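Local coordinates for protein sialidase B (Streptococcus pneumoniae serotype 4, PDB 4XJW) that catalyses the hydrolysis of alpha-(2->3)-, alpha-(2->6)- and alpha-(2->8)-linked terminal sialic acids from glycoproteins, glycolipids and oligosaccharides, at residues T201-Y205 / E265-W270; R272-N278 / R638-L643; S279-G283 / S392-R396. The protein carries 1 engineered substitution. One frame throughout, in Å; residues are numbered along the deposited sequence.

Interaction 1 (T201-Y205 / E265-W270)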
loop_
_atom_site.group_PDB
_atom_site.type_symbol
_atom_site.label_atom_id
_atom_site.label_comp_id
_atom_site.label_asym_id
_atom_site.label_seq_id
_atom_site.Cartn_x
_atom_site.Cartn_y
_atom_site.Cartn_z
ATOM N N THR A 201 6.779 12.857 -0.811
ATOM C CA THR A 201 7.560 11.729 -0.296
ATOM C C THR A 201 8.629 11.279 -1.280
ATOM O O THR A 201 9.660 10.734 -0.874
ATOM C CB THR A 201 6.695 10.493 0.065
ATOM O OG1 THR A 201 6.161 9.887 -1.123
ATOM C CG2 THR A 201 5.570 10.865 1.020
ATOM N N GLN A 202 8.371 11.523 -2.564
ATOM C CA GLN A 202 9.195 11.025 -3.666
ATOM C C GLN A 202 9.338 9.505 -3.696
ATOM O O GLN A 202 10.210 8.965 -4.379
ATOM C CB GLN A 202 10.553 11.731 -3.705
ATOM C CG GLN A 202 10.426 13.203 -4.081
ATOM C CD GLN A 202 9.966 13.414 -5.518
ATOM O OE1 GLN A 202 8.814 13.789 -5.775
ATOM N NE2 GLN A 202 10.870 13.203 -6.461
ATOM N N ALA A 203 8.463 8.809 -2.981
ATOM C CA ALA A 203 8.378 7.370 -3.182
ATOM C C ALA A 203 7.428 7.097 -4.322
ATOM O O ALA A 203 6.375 7.726 -4.440
ATOM C CB ALA A 203 7.895 6.673 -1.924
ATOM N N ASN A 204 7.785 6.142 -5.166
ATOM C CA ASN A 204 6.919 5.777 -6.268
ATOM C C ASN A 204 5.884 4.734 -5.865
ATOM O O ASN A 204 4.962 4.457 -6.631
ATOM C CB ASN A 204 7.755 5.278 -7.455
ATOM C CG ASN A 204 7.016 5.372 -8.790
ATOM O OD1 ASN A 204 6.148 6.231 -8.993
ATOM N ND2 ASN A 204 7.368 4.482 -9.717
ATOM N N TYR A 205 6.020 4.171 -4.658
ATOM C CA TYR A 205 5.145 3.072 -4.215
ATOM C C TYR A 205 4.668 3.292 -2.790
ATOM O O TYR A 205 5.361 3.926 -1.994
ATOM C CB TYR A 205 5.860 1.719 -4.348
ATOM C CG TYR A 205 6.450 1.550 -5.727
ATOM C CD1 TYR A 205 5.658 1.119 -6.796
ATOM C CD2 TYR A 205 7.764 1.918 -5.976
ATOM C CE1 TYR A 205 6.183 1.013 -8.081
ATOM C CE2 TYR A 205 8.298 1.819 -7.248
ATOM C CZ TYR A 205 7.509 1.380 -8.286
ATOM O OH TYR A 205 8.053 1.314 -9.539
ATOM N N GLU A 265 15.967 9.771 -1.190
ATOM C CA GLU A 265 14.568 9.561 -1.542
ATOM C C GLU A 265 14.423 9.685 -3.056
ATOM O O GLU A 265 14.373 10.801 -3.592
ATOM C CB GLU A 265 13.685 10.590 -0.830
ATOM C CG GLU A 265 13.691 10.466 0.694
ATOM C CD GLU A 265 13.609 11.826 1.385
ATOM O OE1 GLU A 265 13.317 12.833 0.700
ATOM O OE2 GLU A 265 13.840 11.883 2.607
ATOM N N GLN A 266 14.373 8.550 -3.747
ATOM C CA GLN A 266 14.327 8.537 -5.205
ATOM C C GLN A 266 13.016 7.982 -5.718
ATOM O O GLN A 266 12.556 6.937 -5.251
ATOM C CB GLN A 266 15.428 7.641 -5.764
ATOM C CG GLN A 266 16.807 8.232 -5.795
ATOM C CD GLN A 266 17.829 7.196 -6.202
ATOM O OE1 GLN A 266 18.405 6.524 -5.356
ATOM N NE2 GLN A 266 18.046 7.050 -7.506
ATOM N N LEU A 267 12.451 8.669 -6.703
ATOM C CA LEU A 267 11.277 8.202 -7.422
ATOM C C LEU A 267 11.792 7.297 -8.544
ATOM O O LEU A 267 12.252 7.778 -9.579
ATOM C CB LEU A 267 10.504 9.413 -7.972
ATOM C CG LEU A 267 9.040 9.283 -8.384
ATOM C CD1 LEU A 267 8.174 8.976 -7.190
ATOM C CD2 LEU A 267 8.554 10.569 -9.066
ATOM N N VAL A 268 11.740 5.985 -8.324
ATOM C CA VAL A 268 12.328 5.028 -9.258
ATOM C C VAL A 268 11.246 4.148 -9.856
ATOM O O VAL A 268 10.344 3.683 -9.150
ATOM C CB VAL A 268 13.363 4.115 -8.560
ATOM C CG1 VAL A 268 14.086 3.242 -9.578
ATOM C CG2 VAL A 268 14.359 4.951 -7.773
ATOM N N TYR A 269 11.319 3.939 -11.163
ATOM C CA TYR A 269 10.510 2.918 -11.803
ATOM C C TYR A 269 11.160 1.566 -11.529
ATOM O O TYR A 269 12.212 1.257 -12.081
ATOM C CB TYR A 269 10.435 3.148 -13.314
ATOM C CG TYR A 269 9.801 1.981 -14.017
ATOM C CD1 TYR A 269 8.418 1.831 -14.049
ATOM C CD2 TYR A 269 10.588 0.994 -14.616
ATOM C CE1 TYR A 269 7.835 0.734 -14.671
ATOM C CE2 TYR A 269 10.015 -0.095 -15.243
ATOM C CZ TYR A 269 8.637 -0.218 -15.269
ATOM O OH TYR A 269 8.075 -1.308 -15.897
ATOM N N TRP A 270 10.542 0.765 -10.672
ATOM C CA TRP A 270 11.095 -0.541 -10.339
ATOM C C TRP A 270 10.695 -1.540 -11.413
ATOM O O TRP A 270 9.533 -1.595 -11.812
ATOM C CB TRP A 270 10.597 -1.001 -8.967
ATOM C CG TRP A 270 11.677 -1.667 -8.171
ATOM C CD1 TRP A 270 11.803 -3.008 -7.897
ATOM C CD2 TRP A 270 12.825 -1.032 -7.614
ATOM N NE1 TRP A 270 12.942 -3.229 -7.169
ATOM C CE2 TRP A 270 13.588 -2.035 -6.979
ATOM C CE3 TRP A 270 13.270 0.294 -7.560
ATOM C CZ2 TRP A 270 14.786 -1.744 -6.304
ATOM C CZ3 TRP A 270 14.440 0.576 -6.897
ATOM C CH2 TRP A 270 15.191 -0.435 -6.282
HETATM O O HOH W 1 10.569 5.169 -5.583
HETATM O O HOH W 2 7.128 -0.369 -11.318
#
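Close to the probable substrate site, the connection entering strand 205-213 lies against the long loop 257-285: the side chain of Tyr205 is about 6 Å from that of Arg207, which by similarity binds substrate. Two direct hydrogen bonds join the segments. Trp270 N donates to Tyr205 OH (2.8 Å, 170°), and Asn204 ND2 donates to Val268 O (3.1 Å, 140°), while Asn204 OD1 is hydrogen-bonded to Ser197 OG. Water 1 accepts from Asn204 N and Val268 N and donates to Gln266 O; water 2 accepts from Tyr205 OH and donates to Trp270 O. In the sialidase propeller, strand 205-213 opens the first four-stranded blade, and residues 265-270 belong to the crossing to the next, so a blade's entry is packed against its exit. An ST turn, with Ala203 N donating to Thr201 OG1 at 3.1 Å, bends the approach; Thr201 OG1 also meets Asp199. Leu267 has the largest covered area, 87 Å², its CD1 lying 3.7 Å from Asn204 CB.

Interaction 2 (R272-N278 / R638-L643)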
loop_
_atom_site.group_PDB
_atom_site.type_symbol
_atom_site.label_atom_id
_atom_site.label_comp_id
_atom_site.label_asym_id
_atom_site.label_seq_id
_atom_site.Cartn_x
_atom_site.Cartn_y
_atom_site.Cartn_z
ATOM N N ARG A 272 9.471 -4.636 -13.601
ATOM C CA ARG A 272 8.384 -5.603 -13.434
ATOM C C ARG A 272 8.607 -6.900 -14.228
ATOM O O ARG A 272 7.776 -7.801 -14.200
ATOM C CB ARG A 272 7.043 -4.968 -13.817
ATOM C CG ARG A 272 6.803 -3.580 -13.197
ATOM C CD ARG A 272 5.320 -3.166 -13.219
ATOM N NE ARG A 272 4.581 -4.064 -12.340
ATOM C CZ ARG A 272 3.860 -5.097 -12.774
ATOM N NH1 ARG A 272 3.698 -5.296 -14.070
ATOM N NH2 ARG A 272 3.274 -5.917 -11.911
ATOM N N ASP A 273 9.720 -7.008 -14.948
ATOM C CA ASP A 273 9.998 -8.240 -15.702
ATOM C C ASP A 273 10.413 -9.397 -14.797
ATOM O O ASP A 273 10.805 -9.190 -13.655
ATOM C CB ASP A 273 11.098 -7.977 -16.708
ATOM C CG ASP A 273 12.390 -7.628 -16.041
ATOM O OD1 ASP A 273 12.549 -6.434 -15.678
ATOM O OD2 ASP A 273 13.234 -8.539 -15.854
ATOM N N ASN A 274 10.373 -10.619 -15.325
ATOM C CA ASN A 274 10.671 -11.788 -14.505
ATOM C C ASN A 274 12.148 -12.030 -14.177
ATOM O O ASN A 274 12.456 -12.897 -13.364
ATOM C CB ASN A 274 10.050 -13.067 -15.098
ATOM C CG ASN A 274 8.540 -13.080 -15.001
ATOM O OD1 ASN A 274 7.945 -12.379 -14.175
ATOM N ND2 ASN A 274 7.905 -13.877 -15.851
ATOM N N LYS A 275 13.065 -11.306 -14.812
ATOM C CA LYS A 275 14.464 -11.417 -14.402
ATOM C C LYS A 275 14.772 -10.488 -13.223
ATOM O O LYS A 275 15.435 -10.881 -12.262
ATOM C CB LYS A 275 15.443 -11.162 -15.566
ATOM C CG LYS A 275 16.907 -11.246 -15.137
ATOM C CD LYS A 275 17.895 -10.993 -16.289
ATOM C CE LYS A 275 18.367 -9.538 -16.327
ATOM N NZ LYS A 275 17.645 -8.720 -17.343
ATOM N N LEU A 276 14.250 -9.267 -13.288
ATOM C CA LEU A 276 14.644 -8.208 -12.358
ATOM C C LEU A 276 13.664 -7.848 -11.235
ATOM O O LEU A 276 14.054 -7.157 -10.307
ATOM C CB LEU A 276 14.956 -6.932 -13.150
ATOM C CG LEU A 276 16.171 -6.975 -14.069
ATOM C CD1 LEU A 276 16.254 -5.688 -14.860
ATOM C CD2 LEU A 276 17.436 -7.192 -13.259
ATOM N N LYS A 277 12.407 -8.272 -11.323
ATOM C CA LYS A 277 11.394 -7.784 -10.363
ATOM C C LYS A 277 11.699 -8.074 -8.884
ATOM O O LYS A 277 11.215 -7.362 -8.015
ATOM C CB LYS A 277 9.971 -8.241 -10.725
ATOM C CG LYS A 277 9.683 -9.709 -10.474
ATOM C CD LYS A 277 8.380 -10.143 -11.146
ATOM C CE LYS A 277 8.120 -11.633 -10.893
ATOM N NZ LYS A 277 6.943 -12.158 -11.634
ATOM N N ASN A 278 12.502 -9.091 -8.579
ATOM C CA ASN A 278 12.911 -9.324 -7.190
ATOM C C ASN A 278 14.110 -8.511 -6.715
ATOM O O ASN A 278 14.555 -8.662 -5.558
ATOM C CB ASN A 278 13.154 -10.811 -6.918
ATOM C CG ASN A 278 11.879 -11.604 -6.873
ATOM O OD1 ASN A 278 10.802 -11.057 -6.622
ATOM N ND2 ASN A 278 11.985 -12.907 -7.115
ATOM N N ARG A 638 2.806 -12.443 -7.261
ATOM C CA ARG A 638 4.098 -12.074 -7.850
ATOM C C ARG A 638 3.951 -11.484 -9.255
ATOM O O ARG A 638 4.946 -11.120 -9.883
ATOM C CB ARG A 638 5.051 -13.287 -7.873
ATOM C CG ARG A 638 5.497 -13.774 -6.500
ATOM C CD ARG A 638 5.719 -12.680 -5.451
ATOM N NE ARG A 638 7.060 -12.085 -5.478
ATOM C CZ ARG A 638 7.557 -11.297 -4.518
ATOM N NH1 ARG A 638 6.827 -11.001 -3.451
ATOM N NH2 ARG A 638 8.785 -10.799 -4.621
ATOM N N ASN A 639 2.715 -11.385 -9.746
ATOM C CA ASN A 639 2.438 -10.702 -11.009
ATOM C C ASN A 639 2.046 -9.242 -10.826
ATOM O O ASN A 639 1.916 -8.516 -11.809
ATOM C CB ASN A 639 1.332 -11.413 -11.790
ATOM C CG ASN A 639 1.331 -11.032 -13.270
ATOM O OD1 ASN A 639 2.322 -11.250 -13.972
ATOM N ND2 ASN A 639 0.222 -10.475 -13.752
ATOM N N GLU A 640 1.832 -8.821 -9.583
ATOM C CA GLU A 640 1.325 -7.464 -9.338
ATOM C C GLU A 640 2.239 -6.628 -8.445
ATOM O O GLU A 640 1.779 -5.708 -7.780
ATOM C CB GLU A 640 -0.121 -7.519 -8.808
ATOM C CG GLU A 640 -1.059 -8.296 -9.741
ATOM C CD GLU A 640 -2.537 -8.041 -9.539
ATOM O OE1 GLU A 640 -2.913 -7.243 -8.634
ATOM O OE2 GLU A 640 -3.331 -8.634 -10.310
ATOM N N LEU A 641 3.528 -6.971 -8.425
ATOM C CA LEU A 641 4.541 -6.195 -7.711
ATOM C C LEU A 641 4.723 -4.847 -8.380
ATOM O O LEU A 641 4.515 -4.708 -9.588
ATOM C CB LEU A 641 5.886 -6.921 -7.748
ATOM C CG LEU A 641 5.875 -8.331 -7.167
ATOM C CD1 LEU A 641 7.220 -8.963 -7.424
ATOM C CD2 LEU A 641 5.611 -8.271 -5.681
ATOM N N HIS A 642 5.083 -3.841 -7.588
ATOM C CA HIS A 642 5.594 -2.573 -8.123
ATOM C C HIS A 642 4.583 -1.815 -8.984
ATOM O O HIS A 642 4.899 -1.385 -10.109
ATOM C CB HIS A 642 6.901 -2.796 -8.906
ATOM C CG HIS A 642 7.843 -3.754 -8.237
ATOM N ND1 HIS A 642 8.023 -3.785 -6.869
ATOM C CD2 HIS A 642 8.600 -4.754 -8.746
ATOM C CE1 HIS A 642 8.876 -4.754 -6.567
ATOM N NE2 HIS A 642 9.254 -5.346 -7.688
ATOM N N LEU A 643 3.379 -1.643 -8.442
ATOM C CA LEU A 643 2.335 -0.861 -9.096
ATOM C C LEU A 643 2.210 0.464 -8.384
ATOM O O LEU A 643 2.210 0.497 -7.149
ATOM C CB LEU A 643 0.985 -1.577 -9.043
ATOM C CG LEU A 643 0.935 -3.026 -9.534
ATOM C CD1 LEU A 643 -0.443 -3.632 -9.305
ATOM C CD2 LEU A 643 1.332 -3.134 -10.992
HETATM O O HOH W 3 2.735 -8.042 -14.375
HETATM O O HOH W 4 8.612 -12.703 -7.305
#
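Main-chain carbonyls of 638-643 are the chief acceptors here, and long basic side chains of 272-278 the donors. Arg272 NE and NH2 both reach Leu641 O (2.8 and 2.9 Å, angles 145° and 141°), and NH2 also donates to Asn639 O at 2.9 Å. Arg272 NH1 is served by water 3 at 2.9 Å, which donates to Asn639 O at 2.7 Å, so all three guanidinium nitrogens have acceptors. Leu643 CD2 lies over one face of that group, 3.5 Å from NH2. Lys277 NZ divides its bonding between Arg638 O (2.9 Å) and Asn274 OD1 of its own turn (2.7 Å). In the reverse direction, His642 NE2 donates almost linearly to Lys277 O (2.8 Å, 173°), an oxygen that also receives a weak bond from His231. Arg638 NH2 meets Asn278 OD1 at 2.9 Å, and water 4 links Arg638 NE to the same oxygen. Asp273 OD2 accepts from Leu276 N at 2.9 Å, an Asx motif. Loop-to-loop bonding of this kind joins the first-to-second blade crossing of the sialidase propeller to a last-blade loop near the probable active site, the side chain of Arg638 being about 8 Å from that of Asp232, the likely proton acceptor.

Interaction 3 (S279-G283 / S392-R396)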
loop_
_atom_site.group_PDB
_atom_site.type_symbol
_atom_site.label_atom_id
_atom_site.label_comp_id
_atom_site.label_asym_id
_atom_site.label_seq_id
_atom_site.Cartn_x
_atom_site.Cartn_y
_atom_site.Cartn_z
ATOM N N SER A 279 14.619 -7.641 -7.585
ATOM C CA SER A 279 15.647 -6.692 -7.180
ATOM C C SER A 279 15.166 -5.953 -5.945
ATOM O O SER A 279 14.004 -5.513 -5.876
ATOM C CB SER A 279 15.961 -5.686 -8.284
ATOM O OG SER A 279 16.511 -6.345 -9.417
ATOM N N GLN A 280 16.053 -5.823 -4.970
ATOM C CA GLN A 280 15.666 -5.314 -3.667
ATOM C C GLN A 280 16.798 -4.485 -3.084
ATOM O O GLN A 280 17.933 -4.942 -3.043
ATOM C CB GLN A 280 15.354 -6.507 -2.766
ATOM C CG GLN A 280 14.844 -6.166 -1.397
ATOM C CD GLN A 280 14.390 -7.398 -0.634
ATOM O OE1 GLN A 280 14.887 -8.501 -0.869
ATOM N NE2 GLN A 280 13.423 -7.220 0.268
ATOM N N ILE A 281 16.497 -3.260 -2.655
ATOM C CA ILE A 281 17.497 -2.400 -2.045
ATOM C C ILE A 281 17.990 -3.092 -0.782
ATOM O O ILE A 281 17.206 -3.408 0.108
ATOM C CB ILE A 281 16.935 -1.014 -1.684
ATOM C CG1 ILE A 281 16.405 -0.296 -2.929
ATOM C CG2 ILE A 281 18.024 -0.179 -0.980
ATOM C CD1 ILE A 281 15.869 1.129 -2.673
ATOM N N SER A 282 19.289 -3.348 -0.716
ATOM C CA SER A 282 19.808 -4.267 0.286
ATOM C C SER A 282 20.745 -3.666 1.324
ATOM O O SER A 282 21.171 -4.369 2.239
ATOM C CB SER A 282 20.474 -5.463 -0.395
ATOM O OG SER A 282 19.541 -6.199 -1.157
ATOM N N GLY A 283 21.055 -2.377 1.201
ATOM C CA GLY A 283 21.934 -1.723 2.155
ATOM C C GLY A 283 21.310 -0.580 2.945
ATOM O O GLY A 283 22.019 0.136 3.653
ATOM N N SER A 392 21.262 -4.014 -14.006
ATOM C CA SER A 392 20.945 -4.637 -12.724
ATOM C C SER A 392 20.939 -3.550 -11.658
ATOM O O SER A 392 21.417 -2.440 -11.900
ATOM C CB SER A 392 21.955 -5.740 -12.385
ATOM O OG SER A 392 23.257 -5.216 -12.187
ATOM N N LEU A 393 20.377 -3.849 -10.491
ATOM C CA LEU A 393 20.356 -2.870 -9.412
ATOM C C LEU A 393 21.762 -2.610 -8.879
ATOM O O LEU A 393 22.506 -3.543 -8.558
ATOM C CB LEU A 393 19.444 -3.336 -8.276
ATOM C CG LEU A 393 19.492 -2.494 -6.997
ATOM C CD1 LEU A 393 18.952 -1.108 -7.266
ATOM C CD2 LEU A 393 18.730 -3.172 -5.865
ATOM N N ARG A 394 22.118 -1.333 -8.804
ATOM C CA ARG A 394 23.383 -0.917 -8.223
ATOM C C ARG A 394 23.094 0.090 -7.129
ATOM O O ARG A 394 22.275 0.987 -7.316
ATOM C CB ARG A 394 24.280 -0.301 -9.296
ATOM C CG ARG A 394 25.581 0.283 -8.768
ATOM C CD ARG A 394 26.463 0.755 -9.919
ATOM N NE ARG A 394 25.680 1.459 -10.933
ATOM C CZ ARG A 394 26.127 1.766 -12.147
ATOM N NH1 ARG A 394 27.360 1.441 -12.505
ATOM N NH2 ARG A 394 25.338 2.400 -13.004
ATOM N N GLU A 395 23.748 -0.083 -5.986
ATOM C CA GLU A 395 23.606 0.823 -4.862
ATOM C C GLU A 395 24.965 1.456 -4.636
ATOM O O GLU A 395 25.938 0.756 -4.332
ATOM C CB GLU A 395 23.147 0.043 -3.632
ATOM C CG GLU A 395 21.880 -0.766 -3.913
ATOM C CD GLU A 395 21.364 -1.551 -2.721
ATOM O OE1 GLU A 395 21.601 -1.134 -1.568
ATOM O OE2 GLU A 395 20.708 -2.598 -2.952
ATOM N N ARG A 396 25.047 2.770 -4.802
ATOM C CA ARG A 396 26.346 3.420 -4.711
ATOM C C ARG A 396 26.346 4.810 -4.097
ATOM O O ARG A 396 25.372 5.564 -4.177
ATOM C CB ARG A 396 27.000 3.479 -6.084
ATOM C CG ARG A 396 26.161 4.176 -7.107
ATOM C CD ARG A 396 26.920 4.362 -8.410
ATOM N NE ARG A 396 26.159 5.185 -9.343
ATOM C CZ ARG A 396 26.364 5.216 -10.653
ATOM N NH1 ARG A 396 27.311 4.465 -11.199
ATOM N NH2 ARG A 396 25.617 6.001 -11.418
HETATM O O HOH W 5 19.221 -6.590 -9.879
#
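Glu395 and Leu393 dominate this contact, with 66 and 63 Å² covered, and both CA-to-CB bonds point toward the loop 279-283. The carboxylate of Glu395 receives consecutive backbone amides: Ser282 N donates to OE2 at 2.8 Å (156°) and weakly to OE1 at 3.3 Å, while Gly283 N gives OE1 a second weak bond at 3.1 Å. Tyr263 OH is a further partner of Glu395 OE1. Strand 394-398 pairs antiparallel with strand 377-387 in the β-rich insertion between two strands of the second propeller blade, so the contact ties this insertion to the loop leading into strand 286-294. Leu393 CD2 lies against the loop backbone, 3.4 Å from Gln280 O and 3.9 Å from Ile281 N; the apolar neighbours of this side chain include Val386 and Phe388. Ile281 CG2 approaches Glu395 OE1 at 3.7 Å. Beside them, water 5 accepts from Leu393 N at 3.0 Å and donates to Ser279 OG at 2.8 Å, a hydroxyl also hydrogen-bonded to Leu276 O.

All three contacts draw on the loop 257-285, which meets the start of the first blade, a last-blade loop and the insertion. Interactions 1 and 2 bury similar areas (423 and 407 Å²), interaction 3 about half (221 Å²), and their centres lie 13, 16 and 21 Å from the chain centre. None is wholly core: interaction 1 has four buried and two exposed residues among eleven, interaction 2 three exposed among nine, interaction 3 none among seven. Their chemistry also differs: tyrosine, asparagine and water in interaction 1, basic donors to carbonyls in interaction 2, a carboxylate accepting amides in interaction 3. Trp270 connects them, its CD1 3.5 Å from His642 NE2 and NE1 2.8 Å from Ser279 O.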